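Ferulic acid esterase, AmCE1/Fae1A (Anaeromyces mucronatus, PDB 5CXX) probably hydrolyses feruloyl esters as an esterase of the alpha/beta-hydrolase fold, and holds ferulic acid in its substrate pocket. Local coordinates at residues A[12-17]-A[261-266]; A[44-49]-A[139-144]; A[64-69]-A[116-121]. All coordinates share one frame; numbering follows the deposited sequence.

Contact 1. Residues A[12-17]-A[261-266]; sequences DKYRTK and GFYNFI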
loop_
_atom_site.group_PDB
_atom_site.type_symbol
_atom_site.label_atom_id
_atom_site.label_comp_id
_atom_site.label_asym_id
_atom_site.label_seq_id
_atom_site.Cartn_x
_atom_site.Cartn_y
_atom_site.Cartn_z
ATOM N N ASP A 12 -13.156 15.650 -5.021
ATOM C CA ASP A 12 -13.778 14.746 -5.974
ATOM C C ASP A 12 -13.112 14.757 -7.329
ATOM O O ASP A 12 -13.022 13.724 -7.984
ATOM C CB ASP A 12 -15.273 15.077 -6.129
ATOM C CG ASP A 12 -16.099 14.637 -4.914
ATOM O OD1 ASP A 12 -15.638 13.772 -4.118
ATOM O OD2 ASP A 12 -17.218 15.157 -4.750
ATOM N N LYS A 13 -12.630 15.907 -7.793
ATOM C CA LYS A 13 -12.086 15.921 -9.119
ATOM C C LYS A 13 -10.775 15.139 -9.305
ATOM O O LYS A 13 -10.413 14.825 -10.445
ATOM C CB LYS A 13 -11.901 17.350 -9.609
ATOM C CG LYS A 13 -10.865 18.097 -8.846
ATOM C CD LYS A 13 -10.698 19.542 -9.391
ATOM C CE LYS A 13 -9.771 20.332 -8.491
ATOM N NZ LYS A 13 -9.474 21.696 -9.060
ATOM N N TYR A 14 -10.055 14.800 -8.232
ATOM C CA TYR A 14 -8.863 14.010 -8.417
ATOM C C TYR A 14 -9.195 12.514 -8.343
ATOM O O TYR A 14 -8.493 11.704 -8.968
ATOM C CB TYR A 14 -7.801 14.348 -7.346
ATOM C CG TYR A 14 -7.259 15.697 -7.625
ATOM C CD1 TYR A 14 -6.329 15.872 -8.625
ATOM C CD2 TYR A 14 -7.701 16.801 -6.881
ATOM C CE1 TYR A 14 -5.862 17.148 -8.910
ATOM C CE2 TYR A 14 -7.223 18.092 -7.152
ATOM C CZ TYR A 14 -6.322 18.230 -8.160
ATOM O OH TYR A 14 -5.880 19.506 -8.415
ATOM N N ARG A 15 -10.264 12.112 -7.633
ATOM C CA ARG A 15 -10.560 10.677 -7.540
ATOM C C ARG A 15 -11.566 10.186 -8.576
ATOM O O ARG A 15 -11.951 9.020 -8.580
ATOM C CB ARG A 15 -11.060 10.309 -6.137
ATOM C CG ARG A 15 -12.287 11.156 -5.697
ATOM C CD ARG A 15 -12.710 10.698 -4.249
ATOM N NE ARG A 15 -13.316 9.343 -4.269
ATOM C CZ ARG A 15 -14.008 8.850 -3.242
ATOM N NH1 ARG A 15 -14.101 9.576 -2.115
ATOM N NH2 ARG A 15 -14.580 7.639 -3.319
ATOM N N THR A 16 -11.993 11.104 -9.450
ATOM C CA THR A 16 -12.987 10.843 -10.513
ATOM C C THR A 16 -12.276 10.901 -11.876
ATOM O O THR A 16 -11.441 11.825 -12.122
ATOM C CB THR A 16 -14.119 11.928 -10.431
ATOM O OG1 THR A 16 -14.740 11.785 -9.141
ATOM C CG2 THR A 16 -15.195 11.716 -11.503
ATOM N N LYS A 17 -12.637 9.987 -12.783
ATOM C CA LYS A 17 -12.180 10.122 -14.164
ATOM C C LYS A 17 -12.838 11.327 -14.819
ATOM O O LYS A 17 -14.052 11.474 -14.775
ATOM C CB LYS A 17 -12.485 8.854 -14.989
ATOM C CG LYS A 17 -11.599 7.702 -14.427
ATOM C CD LYS A 17 -11.914 6.437 -15.292
ATOM C CE LYS A 17 -11.080 5.243 -14.853
ATOM N NZ LYS A 17 -11.509 4.005 -15.671
ATOM N N GLY A 261 -5.915 9.127 1.574
ATOM C CA GLY A 261 -4.565 8.632 1.786
ATOM C C GLY A 261 -3.781 8.571 0.467
ATOM O O GLY A 261 -2.671 9.043 0.366
ATOM N N PHE A 262 -4.391 7.948 -0.546
ATOM C CA PHE A 262 -3.678 7.774 -1.816
ATOM C C PHE A 262 -3.378 9.098 -2.506
ATOM O O PHE A 262 -2.299 9.317 -3.105
ATOM C CB PHE A 262 -4.530 6.887 -2.727
ATOM C CG PHE A 262 -3.766 6.252 -3.865
ATOM C CD1 PHE A 262 -2.598 5.493 -3.627
ATOM C CD2 PHE A 262 -4.287 6.322 -5.168
ATOM C CE1 PHE A 262 -1.912 4.870 -4.692
ATOM C CE2 PHE A 262 -3.615 5.693 -6.223
ATOM C CZ PHE A 262 -2.451 4.966 -5.985
ATOM N N TYR A 263 -4.339 10.029 -2.436
ATOM C CA TYR A 263 -4.143 11.377 -2.992
ATOM C C TYR A 263 -2.942 12.084 -2.361
ATOM O O TYR A 263 -2.088 12.640 -3.084
ATOM C CB TYR A 263 -5.429 12.188 -2.741
ATOM C CG TYR A 263 -5.361 13.668 -3.078
ATOM C CD1 TYR A 263 -5.244 14.106 -4.399
ATOM C CD2 TYR A 263 -5.446 14.638 -2.052
ATOM C CE1 TYR A 263 -5.233 15.448 -4.728
ATOM C CE2 TYR A 263 -5.439 16.010 -2.381
ATOM C CZ TYR A 263 -5.326 16.393 -3.718
ATOM O OH TYR A 263 -5.336 17.738 -4.028
ATOM N N ASN A 264 -2.859 12.100 -1.017
ATOM C CA ASN A 264 -1.666 12.716 -0.431
ATOM C C ASN A 264 -0.391 11.924 -0.709
ATOM O O ASN A 264 0.676 12.514 -0.980
ATOM C CB ASN A 264 -1.908 12.861 1.080
ATOM C CG ASN A 264 -2.823 14.013 1.408
ATOM O OD1 ASN A 264 -2.375 15.169 1.421
ATOM N ND2 ASN A 264 -4.090 13.717 1.681
ATOM N N PHE A 265 -0.481 10.598 -0.674
ATOM C CA PHE A 265 0.702 9.799 -0.888
ATOM C C PHE A 265 1.332 9.997 -2.264
ATOM O O PHE A 265 2.545 10.141 -2.412
ATOM C CB PHE A 265 0.329 8.334 -0.647
ATOM C CG PHE A 265 1.495 7.347 -0.732
ATOM C CD1 PHE A 265 2.565 7.422 0.187
ATOM C CD2 PHE A 265 1.487 6.365 -1.705
ATOM C CE1 PHE A 265 3.609 6.455 0.124
ATOM C CE2 PHE A 265 2.535 5.440 -1.808
ATOM C CZ PHE A 265 3.575 5.474 -0.892
ATOM N N ILE A 266 0.490 9.973 -3.306
ATOM C CA ILE A 266 1.023 10.011 -4.681
ATOM C C ILE A 266 1.596 11.390 -5.019
ATOM O O ILE A 266 2.417 11.545 -5.915
ATOM C CB ILE A 266 -0.097 9.574 -5.672
ATOM C CG1 ILE A 266 -0.399 8.086 -5.452
ATOM C CG2 ILE A 266 0.322 9.831 -7.163
ATOM C CD1 ILE A 266 0.731 7.095 -5.826
#
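Y14 and Y263 meet ring against ring, and theirs is the whole of this contact. CE1 of Y263 stands 3.4 Å above one face of the Y14 ring, displaced from the centre toward the rim. From there it lies 3.5 Å from CD2 of Y14 and equally close to CG. The two planes make an angle of 37° with centroids 5.1 Å apart, so the geometry is neither a parallel stack nor a T-shaped pair.

The touch runs obliquely along the ring: CB of Y14 is 3.8 Å from CE1 of Y263 at one end, and CE2 of Y14 is 3.7 Å from OH of Y263 at the other. Y263 has CG anti to the backbone N (chi1 172°) and Y14 has CG anti to the carbonyl carbon (chi1 -71°); from these starts the two rings run roughly the same way. Their hydroxyls end 4.8 Å apart (Y14 OH to Y263 OH) and serve different partners, E88 for Y14 and R90 for Y263, which probably helps hold the polar ends of an otherwise apolar, buried pair.

Just past the short, weakly bonded helix 12-15, T16 OG1 donates to D12 O at 2.8 Å from above the carbonyl plane. F262 and F265, on the same helix as Y263, touch strands 150-155 and 175-179. Helix 255-266 therefore packs against the central sheet while Y263 receives the short N-terminal helix 12-15, an arrangement in keeping with the C-terminal helix that follows the last strand of an alpha/beta-hydrolase sheet.

Contact 2. Residues A[44-49]-A[139-144]; sequences VILPVG and EHYSIL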
loop_
_atom_site.group_PDB
_atom_site.type_symbol
_atom_site.label_atom_id
_atom_site.label_comp_id
_atom_site.label_asym_id
_atom_site.label_seq_id
_atom_site.Cartn_x
_atom_site.Cartn_y
_atom_site.Cartn_z
ATOM N N VAL A 44 -1.333 -5.496 -13.358
ATOM C CA VAL A 44 -0.325 -4.516 -13.724
ATOM C C VAL A 44 -0.998 -3.398 -14.521
ATOM O O VAL A 44 -1.637 -3.657 -15.542
ATOM C CB VAL A 44 0.813 -5.166 -14.533
ATOM C CG1 VAL A 44 1.851 -4.105 -14.984
ATOM C CG2 VAL A 44 1.512 -6.223 -13.661
ATOM N N ILE A 45 -0.779 -2.170 -14.070
ATOM C CA ILE A 45 -1.379 -0.984 -14.698
ATOM C C ILE A 45 -0.228 -0.125 -15.245
ATOM O O ILE A 45 0.458 0.574 -14.476
ATOM C CB ILE A 45 -2.223 -0.242 -13.672
ATOM C CG1 ILE A 45 -3.340 -1.145 -13.095
ATOM C CG2 ILE A 45 -2.770 1.079 -14.313
ATOM C CD1 ILE A 45 -3.774 -0.639 -11.645
ATOM N N LEU A 46 0.009 -0.236 -16.543
ATOM C CA LEU A 46 1.057 0.568 -17.189
ATOM C C LEU A 46 0.575 1.983 -17.420
ATOM O O LEU A 46 -0.597 2.191 -17.650
ATOM C CB LEU A 46 1.457 -0.083 -18.508
ATOM C CG LEU A 46 2.036 -1.498 -18.318
ATOM C CD1 LEU A 46 2.271 -2.178 -19.685
ATOM C CD2 LEU A 46 3.326 -1.566 -17.394
ATOM N N PRO A 47 1.493 2.955 -17.383
ATOM C CA PRO A 47 1.075 4.347 -17.549
ATOM C C PRO A 47 0.583 4.583 -18.982
ATOM O O PRO A 47 0.933 3.859 -19.899
ATOM C CB PRO A 47 2.354 5.144 -17.251
ATOM C CG PRO A 47 3.451 4.207 -17.669
ATOM C CD PRO A 47 2.928 2.845 -17.112
ATOM N N VAL A 48 -0.242 5.601 -19.135
ATOM C CA VAL A 48 -0.683 6.007 -20.459
ATOM C C VAL A 48 0.551 6.301 -21.299
ATOM O O VAL A 48 1.432 7.036 -20.836
ATOM C CB VAL A 48 -1.579 7.249 -20.353
ATOM C CG1 VAL A 48 -1.851 7.835 -21.726
ATOM C CG2 VAL A 48 -2.891 6.873 -19.642
ATOM N N GLY A 49 0.615 5.767 -22.531
ATOM C CA GLY A 49 1.768 6.040 -23.375
ATOM C C GLY A 49 3.028 5.292 -22.997
ATOM O O GLY A 49 4.109 5.646 -23.455
ATOM N N GLU A 139 12.011 -8.294 -14.676
ATOM C CA GLU A 139 12.244 -9.113 -15.875
ATOM C C GLU A 139 11.303 -8.774 -17.022
ATOM O O GLU A 139 11.681 -8.943 -18.199
ATOM C CB GLU A 139 12.090 -10.585 -15.474
ATOM C CG GLU A 139 12.216 -11.636 -16.609
ATOM C CD GLU A 139 13.623 -11.706 -17.228
ATOM O OE1 GLU A 139 14.618 -11.804 -16.469
ATOM O OE2 GLU A 139 13.734 -11.715 -18.479
ATOM N N HIS A 140 10.082 -8.322 -16.726
ATOM C CA HIS A 140 9.029 -8.264 -17.743
ATOM C C HIS A 140 8.624 -6.861 -18.151
ATOM O O HIS A 140 7.940 -6.720 -19.173
ATOM C CB HIS A 140 7.776 -9.008 -17.271
ATOM C CG HIS A 140 7.994 -10.482 -17.161
ATOM N ND1 HIS A 140 7.914 -11.328 -18.252
ATOM C CD2 HIS A 140 8.385 -11.250 -16.120
ATOM C CE1 HIS A 140 8.184 -12.562 -17.869
ATOM N NE2 HIS A 140 8.460 -12.548 -16.583
ATOM N N TYR A 141 9.021 -5.859 -17.365
ATOM C CA TYR A 141 8.619 -4.477 -17.634
ATOM C C TYR A 141 9.800 -3.547 -17.557
ATOM O O TYR A 141 10.844 -3.880 -16.982
ATOM C CB TYR A 141 7.536 -4.024 -16.651
ATOM C CG TYR A 141 6.291 -4.880 -16.804
ATOM C CD1 TYR A 141 5.404 -4.667 -17.868
ATOM C CD2 TYR A 141 6.012 -5.947 -15.912
ATOM C CE1 TYR A 141 4.265 -5.480 -18.027
ATOM C CE2 TYR A 141 4.878 -6.721 -16.073
ATOM C CZ TYR A 141 4.022 -6.484 -17.112
ATOM O OH TYR A 141 2.899 -7.289 -17.294
ATOM N N SER A 142 9.644 -2.370 -18.150
ATOM C CA SER A 142 10.757 -1.415 -18.164
ATOM C C SER A 142 10.647 -0.531 -16.920
ATOM O O SER A 142 10.054 0.543 -16.935
ATOM C CB SER A 142 10.736 -0.586 -19.441
ATOM O OG SER A 142 11.893 0.211 -19.494
ATOM N N ILE A 143 11.198 -1.026 -15.827
ATOM C CA ILE A 143 11.079 -0.338 -14.545
ATOM C C ILE A 143 12.396 0.319 -14.123
ATOM O O ILE A 143 13.482 -0.043 -14.574
ATOM C CB ILE A 143 10.642 -1.310 -13.418
ATOM C CG1 ILE A 143 11.786 -2.248 -13.018
ATOM C CG2 ILE A 143 9.386 -2.139 -13.879
ATOM C CD1 ILE A 143 11.397 -3.094 -11.703
ATOM N N LEU A 144 12.260 1.319 -13.270
ATOM C CA LEU A 144 13.379 1.865 -12.499
ATOM C C LEU A 144 13.489 1.035 -11.234
ATOM O O LEU A 144 12.488 0.730 -10.598
ATOM C CB LEU A 144 13.136 3.315 -12.148
ATOM C CG LEU A 144 13.235 4.265 -13.340
ATOM C CD1 LEU A 144 12.782 5.647 -12.907
ATOM C CD2 LEU A 144 14.692 4.281 -13.888
#
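V44 and L46 bring their methyls to the ring of Y141, joining the end of strand 38-45 in the alpha/beta-hydrolase sheet to the exit of helix 125-140. The V44 contact is a CH-pi interaction: CG1 sits over one face, 4.2 Å from the ring centroid and 22° off the normal, offset toward the phenol end, where it is 3.9 Å from CZ of Y141. L46 approaches on the same side of the ring plane but nearer the root, its CD2 lying 3.8 Å from CD1 of Y141. The V44 and Y141 side chains come from opposite directions, whereas L46 crosses the tyrosine at about a right angle. Y141 is the first residue to leave helical geometry, and with its CG anti to the carbonyl carbon (chi1 -62°) the ring extends toward the strand. An alanine in place of Y141 is likely to leave the V44 and L46 methyls without their aromatic surface and to open a gap between strand and helix end.

Further out, I29 of strand 26-33 touches both V44 and Y141, while M137 and Y136 of the helix touch V44 and Y141 respectively. The chain beyond the ring is held by S142, whose backbone N is bonded to OH of Y50. S142 is also the centre of an inverse gamma turn, closed by a weak hydrogen bond of 3.1 Å from I143 N to Y141 O.

Contact 3. Residues A[64-69]-A[116-121]; sequences GLMSYE and PEYYKG. With FER (3-(4-hydroxy-3-methoxyphenyl)-2-propenoic acid), chain D.
Y118, on helix 116-123, meets both L65 and M66 of the loop that follows strand 58-62. CG of L65 lies in its ring plane at the edge, and CD1 of L65 approaches CE2 of Y118 to 3.6 Å as the two side chains slide past each other in opposite directions. With CG anti to the backbone N (chi1 -179°), Y118 reaches out to the turn, where M66 N makes a weak hydrogen bond to Y118 OH of 3.3 Å, bent to 134° at the hydrogen. The firmer partner of that hydroxyl is Y122 OH.

Next in sequence, Y119 is used on two sides. Its edge takes CD2 of L65, 3.9 Å from CE1 of Y119. One face of the same ring carries the methoxy carbon C10 of the bound ferulic acid, over the ring centre. The methoxy oxygen O3 of the ligand is 3.2 Å from CZ of Y119. Y119 OH is bonded to S193, between strands 188-190 and 194-196.

L65 thus packs between helix and ligand, and its backbone N, within the type II turn from G64 to S67, donates to O1 of the ferulic acid at 2.7 Å and a nearly straight 172°. M157 N, just after S156 of a probable nucleophile elbow, also bonds the ligand, a pattern consistent with the oxyanion hole of alpha/beta-hydrolases beside the feruloyl pocket.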
loop_
_atom_site.group_PDB
_atom_site.type_symbol
_atom_site.label_atom_id
_atom_site.label_comp_id
_atom_site.label_asym_id
_atom_site.label_seq_id
_atom_site.Cartn_x
_atom_site.Cartn_y
_atom_site.Cartn_z
ATOM N N GLY A 64 -7.038 -5.087 1.383
ATOM C CA GLY A 64 -7.264 -5.486 2.758
ATOM C C GLY A 64 -7.681 -6.943 2.949
ATOM O O GLY A 64 -7.639 -7.792 2.019
ATOM N N LEU A 65 -8.073 -7.242 4.176
ATOM C CA LEU A 65 -8.410 -8.603 4.529
ATOM C C LEU A 65 -9.597 -9.054 3.678
ATOM O O LEU A 65 -10.521 -8.283 3.395
ATOM C CB LEU A 65 -8.816 -8.676 6.039
ATOM C CG LEU A 65 -8.552 -9.949 6.800
ATOM C CD1 LEU A 65 -7.042 -10.215 6.873
ATOM C CD2 LEU A 65 -9.244 -9.854 8.166
ATOM N N MET A 66 -9.597 -10.309 3.303
ATOM C CA MET A 66 -10.765 -10.901 2.607
ATOM C C MET A 66 -11.032 -10.303 1.210
ATOM O O MET A 66 -12.090 -10.488 0.624
ATOM C CB MET A 66 -12.052 -10.844 3.455
ATOM C CG MET A 66 -11.735 -11.228 4.953
ATOM S SD MET A 66 -13.228 -11.474 5.741
ATOM C CE MET A 66 -12.632 -11.401 7.491
ATOM N N SER A 67 -10.044 -9.585 0.681
ATOM C CA SER A 67 -10.094 -8.978 -0.680
ATOM C C SER A 67 -9.120 -9.688 -1.597
ATOM O O SER A 67 -8.501 -10.687 -1.165
ATOM C CB SER A 67 -9.774 -7.475 -0.597
ATOM O OG SER A 67 -10.881 -6.916 0.108
ATOM N N TYR A 68 -8.968 -9.171 -2.832
ATOM C CA TYR A 68 -8.076 -9.826 -3.808
ATOM C C TYR A 68 -7.608 -8.774 -4.806
ATOM O O TYR A 68 -7.874 -7.603 -4.597
ATOM C CB TYR A 68 -8.781 -11.024 -4.502
ATOM C CG TYR A 68 -9.991 -10.634 -5.340
ATOM C CD1 TYR A 68 -11.171 -10.222 -4.720
ATOM C CD2 TYR A 68 -9.928 -10.658 -6.763
ATOM C CE1 TYR A 68 -12.275 -9.824 -5.489
ATOM C CE2 TYR A 68 -11.038 -10.278 -7.546
ATOM C CZ TYR A 68 -12.197 -9.870 -6.892
ATOM O OH TYR A 68 -13.322 -9.475 -7.602
ATOM N N GLU A 69 -6.947 -9.216 -5.857
ATOM C CA GLU A 69 -6.166 -8.262 -6.667
ATOM C C GLU A 69 -7.038 -7.256 -7.411
ATOM O O GLU A 69 -6.540 -6.193 -7.770
ATOM C CB GLU A 69 -5.229 -9.017 -7.626
ATOM C CG GLU A 69 -5.948 -9.752 -8.812
ATOM C CD GLU A 69 -6.610 -11.089 -8.398
ATOM O OE1 GLU A 69 -6.412 -11.589 -7.252
ATOM O OE2 GLU A 69 -7.337 -11.655 -9.267
ATOM N N PRO A 116 -5.858 -15.671 13.475
ATOM C CA PRO A 116 -4.425 -15.569 13.309
ATOM C C PRO A 116 -3.915 -16.411 12.180
ATOM O O PRO A 116 -2.940 -16.030 11.573
ATOM C CB PRO A 116 -3.886 -16.111 14.614
ATOM C CG PRO A 116 -4.953 -15.698 15.569
ATOM C CD PRO A 116 -6.204 -16.069 14.871
ATOM N N GLU A 117 -4.495 -17.590 11.976
ATOM C CA GLU A 117 -3.976 -18.406 10.891
ATOM C C GLU A 117 -4.186 -17.757 9.552
ATOM O O GLU A 117 -3.312 -17.824 8.700
ATOM C CB GLU A 117 -4.647 -19.802 10.919
ATOM C CG GLU A 117 -4.004 -20.759 9.901
ATOM C CD GLU A 117 -2.521 -21.047 10.183
ATOM O OE1 GLU A 117 -2.091 -20.927 11.360
ATOM O OE2 GLU A 117 -1.797 -21.426 9.237
ATOM N N TYR A 118 -5.324 -17.102 9.345
ATOM C CA TYR A 118 -5.509 -16.407 8.059
ATOM C C TYR A 118 -4.530 -15.206 7.915
ATOM O O TYR A 118 -3.949 -14.937 6.847
ATOM C CB TYR A 118 -7.006 -15.963 7.903
ATOM C CG TYR A 118 -7.310 -15.266 6.588
ATOM C CD1 TYR A 118 -7.193 -15.965 5.372
ATOM C CD2 TYR A 118 -7.808 -13.965 6.568
ATOM C CE1 TYR A 118 -7.459 -15.317 4.178
ATOM C CE2 TYR A 118 -8.115 -13.325 5.386
ATOM C CZ TYR A 118 -7.931 -14.010 4.180
ATOM O OH TYR A 118 -8.202 -13.329 2.988
ATOM N N TYR A 119 -4.302 -14.470 9.028
ATOM C CA TYR A 119 -3.359 -13.369 8.934
ATOM C C TYR A 119 -1.969 -13.768 8.486
ATOM O O TYR A 119 -1.288 -12.928 7.857
ATOM C CB TYR A 119 -3.257 -12.684 10.314
ATOM C CG TYR A 119 -4.564 -12.259 10.946
ATOM C CD1 TYR A 119 -5.710 -11.936 10.198
ATOM C CD2 TYR A 119 -4.638 -12.112 12.337
ATOM C CE1 TYR A 119 -6.888 -11.557 10.816
ATOM C CE2 TYR A 119 -5.816 -11.682 12.937
ATOM C CZ TYR A 119 -6.918 -11.413 12.180
ATOM O OH TYR A 119 -8.093 -11.046 12.809
ATOM N N LYS A 120 -1.523 -14.972 8.874
ATOM C CA LYS A 120 -0.149 -15.406 8.517
ATOM C C LYS A 120 0.124 -15.310 7.008
ATOM O O LYS A 120 1.249 -15.059 6.582
ATOM C CB LYS A 120 0.098 -16.843 8.969
ATOM C CG LYS A 120 0.186 -16.928 10.526
ATOM C CD LYS A 120 0.400 -18.398 10.882
ATOM C CE LYS A 120 0.373 -18.591 12.424
ATOM N NZ LYS A 120 0.401 -20.047 12.725
ATOM N N GLY A 121 -0.907 -15.551 6.190
ATOM C CA GLY A 121 -0.745 -15.444 4.740
ATOM C C GLY A 121 -0.466 -14.037 4.246
ATOM O O GLY A 121 0.299 -13.858 3.272
HETATM C C4 FER D . -8.344 -7.298 13.098
HETATM C C5 FER D . -9.400 -6.467 12.623
HETATM C C6 FER D . -9.413 -6.074 11.317
HETATM C C3 FER D . -7.293 -7.618 12.220
HETATM C C2 FER D . -7.301 -7.256 10.900
HETATM C C1 FER D . -8.343 -6.468 10.446
HETATM C C10 FER D . -5.186 -8.502 11.956
HETATM C C7 FER D . -8.358 -6.094 9.003
HETATM C C8 FER D . -9.435 -5.632 8.345
HETATM C C9 FER D . -9.289 -5.290 6.864
HETATM O O1 FER D . -8.201 -5.449 6.225
HETATM O O2 FER D . -10.306 -4.866 6.254
HETATM O O4 FER D . -8.226 -7.748 14.378
HETATM O O3 FER D . -6.325 -8.382 12.802
#

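The three contacts are nested along the chain: contact 3 lies inside the loop closed by contact 2, which lies inside that closed by contact 1. Their centres stand apart, about 21 Å between contacts 1 and 2, 26 Å between 1 and 3, and 27 Å between 2 and 3. None touches another; nearest atoms of contacts 2 and 3 are about 7 Å apart. Contact 3 carries G64, L65 and Y119 of the ferulic acid pocket, with L65 near the probable Ser-His-Asp triad. Contacts 1 and 3 lie on opposite sides of the chain's centre. Contacts 2 and 3 are linked through successive helices, since 116-123 leads into 125-140, whose exit supplies one side of contact 2.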